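Local coordinates for outer membrane protein OMP121 (Bacteroides thetaiotaomicron, PDB 5FQ8) that probably imports a nutrient ligand across the outer membrane as a TonB-dependent transporter and also binds metal ions, at residues Y42-V47 and T142-A147. Residues are numbered along the deposited sequence; the frame is centred on the assembly and turned at random.
Sequences YAATSV and TILKGA
Strand 44-47 runs antiparallel to strand 142-144, and three backbone bonds tie this end of the ladder together. Thr45 and Ile143 form the hydrogen-bonded pair: Ile143 N gives a straight bond of 3.0 Å to Thr45 O, in the plane of that carbonyl, while the return bond from Thr45 N to Ile143 O is weak at 3.3 Å. Just past the strand, Lys145 N reaches Ala43 O at 3.2 Å, from above the carbonyl plane. The carbonyl oxygens of Thr45 and Ile143 each take a second, CA-H contact, from Thr142 and Ala44 respectively. The side chain of Lys145 then doubles back across the pair. It is extended up to a bend at chi4 (64°), passes Ala43 CB with its CD, and delivers NZ to Thr45 OG1 at 2.8 Å; that hydroxyl lies beside its own backbone N, anti to the carbonyl carbon. An alanine in place of Lys145 would lose the bond to Thr45 OG1 and would probably loosen the packing against Ala43. On the face carrying Ala44, Ser46, Thr142 and Leu144, the two hydroxyls Ser46 OG and Thr142 OG1 share a weak bond, and Thr142 OG1 is also bonded to Asn140 ND2. Tyr42, with CG in the crowded position between N and the carbonyl carbon (chi1 57°), lays its ring edge against Leu144 CB, CE1 3.8 Å away, and sets OH 3.5 Å from Leu144 CD1. Beyond the pair, Glu649 OE2 accepts from Ala43 N, and Arg670 NH2 donates to Lys145 O. With strand 161-166 on the other side of strand 138-144, this is an outer antiparallel pair of the small mixed sheet in the plug domain of a TonB-dependent receptor, bonded here to strands of the surrounding barrel.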
loop_
_atom_site.group_PDB
_atom_site.type_symbol
_atom_site.label_atom_id
_atom_site.label_comp_id
_atom_site.label_asym_id
_atom_site.label_seq_id
_atom_site.Cartn_x
_atom_site.Cartn_y
_atom_site.Cartn_z
ATOM N N TYR B 42 4.429 15.475 49.991
ATOM C CA TYR B 42 4.148 16.314 48.835
ATOM C C TYR B 42 2.679 16.168 48.468
ATOM O O TYR B 42 1.959 15.340 49.025
ATOM C CB TYR B 42 5.077 15.980 47.658
ATOM C CG TYR B 42 5.037 14.549 47.198
ATOM C CD1 TYR B 42 4.128 14.134 46.242
ATOM C CD2 TYR B 42 5.915 13.618 47.709
ATOM C CE1 TYR B 42 4.089 12.829 45.819
ATOM C CE2 TYR B 42 5.883 12.315 47.291
ATOM C CZ TYR B 42 4.971 11.925 46.346
ATOM O OH TYR B 42 4.943 10.619 45.932
ATOM N N ALA B 43 2.236 16.989 47.523
ATOM C CA ALA B 43 0.824 17.049 47.178
ATOM C C ALA B 43 0.351 15.743 46.576
ATOM O O ALA B 43 1.006 15.176 45.700
ATOM C CB ALA B 43 0.560 18.184 46.199
ATOM N N ALA B 44 -0.799 15.272 47.049
ATOM C CA ALA B 44 -1.471 14.111 46.485
ATOM C C ALA B 44 -2.951 14.211 46.798
ATOM O O ALA B 44 -3.354 14.873 47.755
ATOM C CB ALA B 44 -0.890 12.805 47.026
ATOM N N THR B 45 -3.757 13.562 45.976
ATOM C CA THR B 45 -5.203 13.567 46.143
ATOM C C THR B 45 -5.735 12.152 45.978
ATOM O O THR B 45 -5.328 11.441 45.056
ATOM C CB THR B 45 -5.860 14.495 45.143
ATOM O OG1 THR B 45 -5.486 15.839 45.427
ATOM C CG2 THR B 45 -7.352 14.381 45.234
ATOM N N SER B 46 -6.625 11.740 46.879
ATOM C CA SER B 46 -7.252 10.430 46.813
ATOM C C SER B 46 -8.698 10.593 46.393
ATOM O O SER B 46 -9.385 11.491 46.877
ATOM C CB SER B 46 -7.183 9.703 48.155
ATOM O OG SER B 46 -5.855 9.607 48.620
ATOM N N VAL B 47 -9.141 9.751 45.469
ATOM C CA VAL B 47 -10.543 9.647 45.098
ATOM C C VAL B 47 -10.905 8.178 45.041
ATOM O O VAL B 47 -10.144 7.368 44.507
ATOM C CB VAL B 47 -10.849 10.309 43.745
ATOM C CG1 VAL B 47 -12.324 10.208 43.448
ATOM C CG2 VAL B 47 -10.424 11.733 43.762
ATOM N N THR B 142 -5.134 7.512 43.371
ATOM C CA THR B 142 -4.303 8.475 44.071
ATOM C C THR B 142 -3.305 9.083 43.103
ATOM O O THR B 142 -2.531 8.364 42.465
ATOM C CB THR B 142 -3.593 7.808 45.233
ATOM O OG1 THR B 142 -4.542 7.566 46.263
ATOM C CG2 THR B 142 -2.494 8.683 45.766
ATOM N N ILE B 143 -3.329 10.408 43.002
ATOM C CA ILE B 143 -2.542 11.174 42.044
ATOM C C ILE B 143 -1.371 11.786 42.787
ATOM O O ILE B 143 -1.564 12.638 43.656
ATOM C CB ILE B 143 -3.395 12.252 41.372
ATOM C CG1 ILE B 143 -4.418 11.596 40.469
ATOM C CG2 ILE B 143 -2.542 13.186 40.602
ATOM C CD1 ILE B 143 -5.221 12.548 39.711
ATOM N N LEU B 144 -0.161 11.359 42.470
ATOM C CA LEU B 144 1.033 11.965 43.044
ATOM C C LEU B 144 1.448 13.121 42.146
ATOM O O LEU B 144 1.819 12.914 40.988
ATOM C CB LEU B 144 2.152 10.936 43.169
ATOM C CG LEU B 144 1.743 9.667 43.895
ATOM C CD1 LEU B 144 2.884 8.701 43.929
ATOM C CD2 LEU B 144 1.338 10.030 45.283
ATOM N N LYS B 145 1.380 14.338 42.666
ATOM C CA LYS B 145 1.601 15.485 41.801
ATOM C C LYS B 145 3.064 15.895 41.732
ATOM O O LYS B 145 3.508 16.436 40.714
ATOM C CB LYS B 145 0.759 16.656 42.278
ATOM C CG LYS B 145 -0.695 16.325 42.478
ATOM C CD LYS B 145 -1.448 17.551 42.970
ATOM C CE LYS B 145 -2.890 17.256 43.338
ATOM N NZ LYS B 145 -2.952 16.330 44.476
ATOM N N GLY B 146 3.820 15.647 42.790
ATOM C CA GLY B 146 5.161 16.155 42.866
ATOM C C GLY B 146 6.165 15.194 42.299
ATOM O O GLY B 146 5.926 13.998 42.205
ATOM N N ALA B 147 7.308 15.735 41.911
ATOM C CA ALA B 147 8.309 14.973 41.187
ATOM C C ALA B 147 9.638 14.965 41.922
ATOM O O ALA B 147 10.690 14.984 41.293
ATOM C CB ALA B 147 8.478 15.530 39.779
#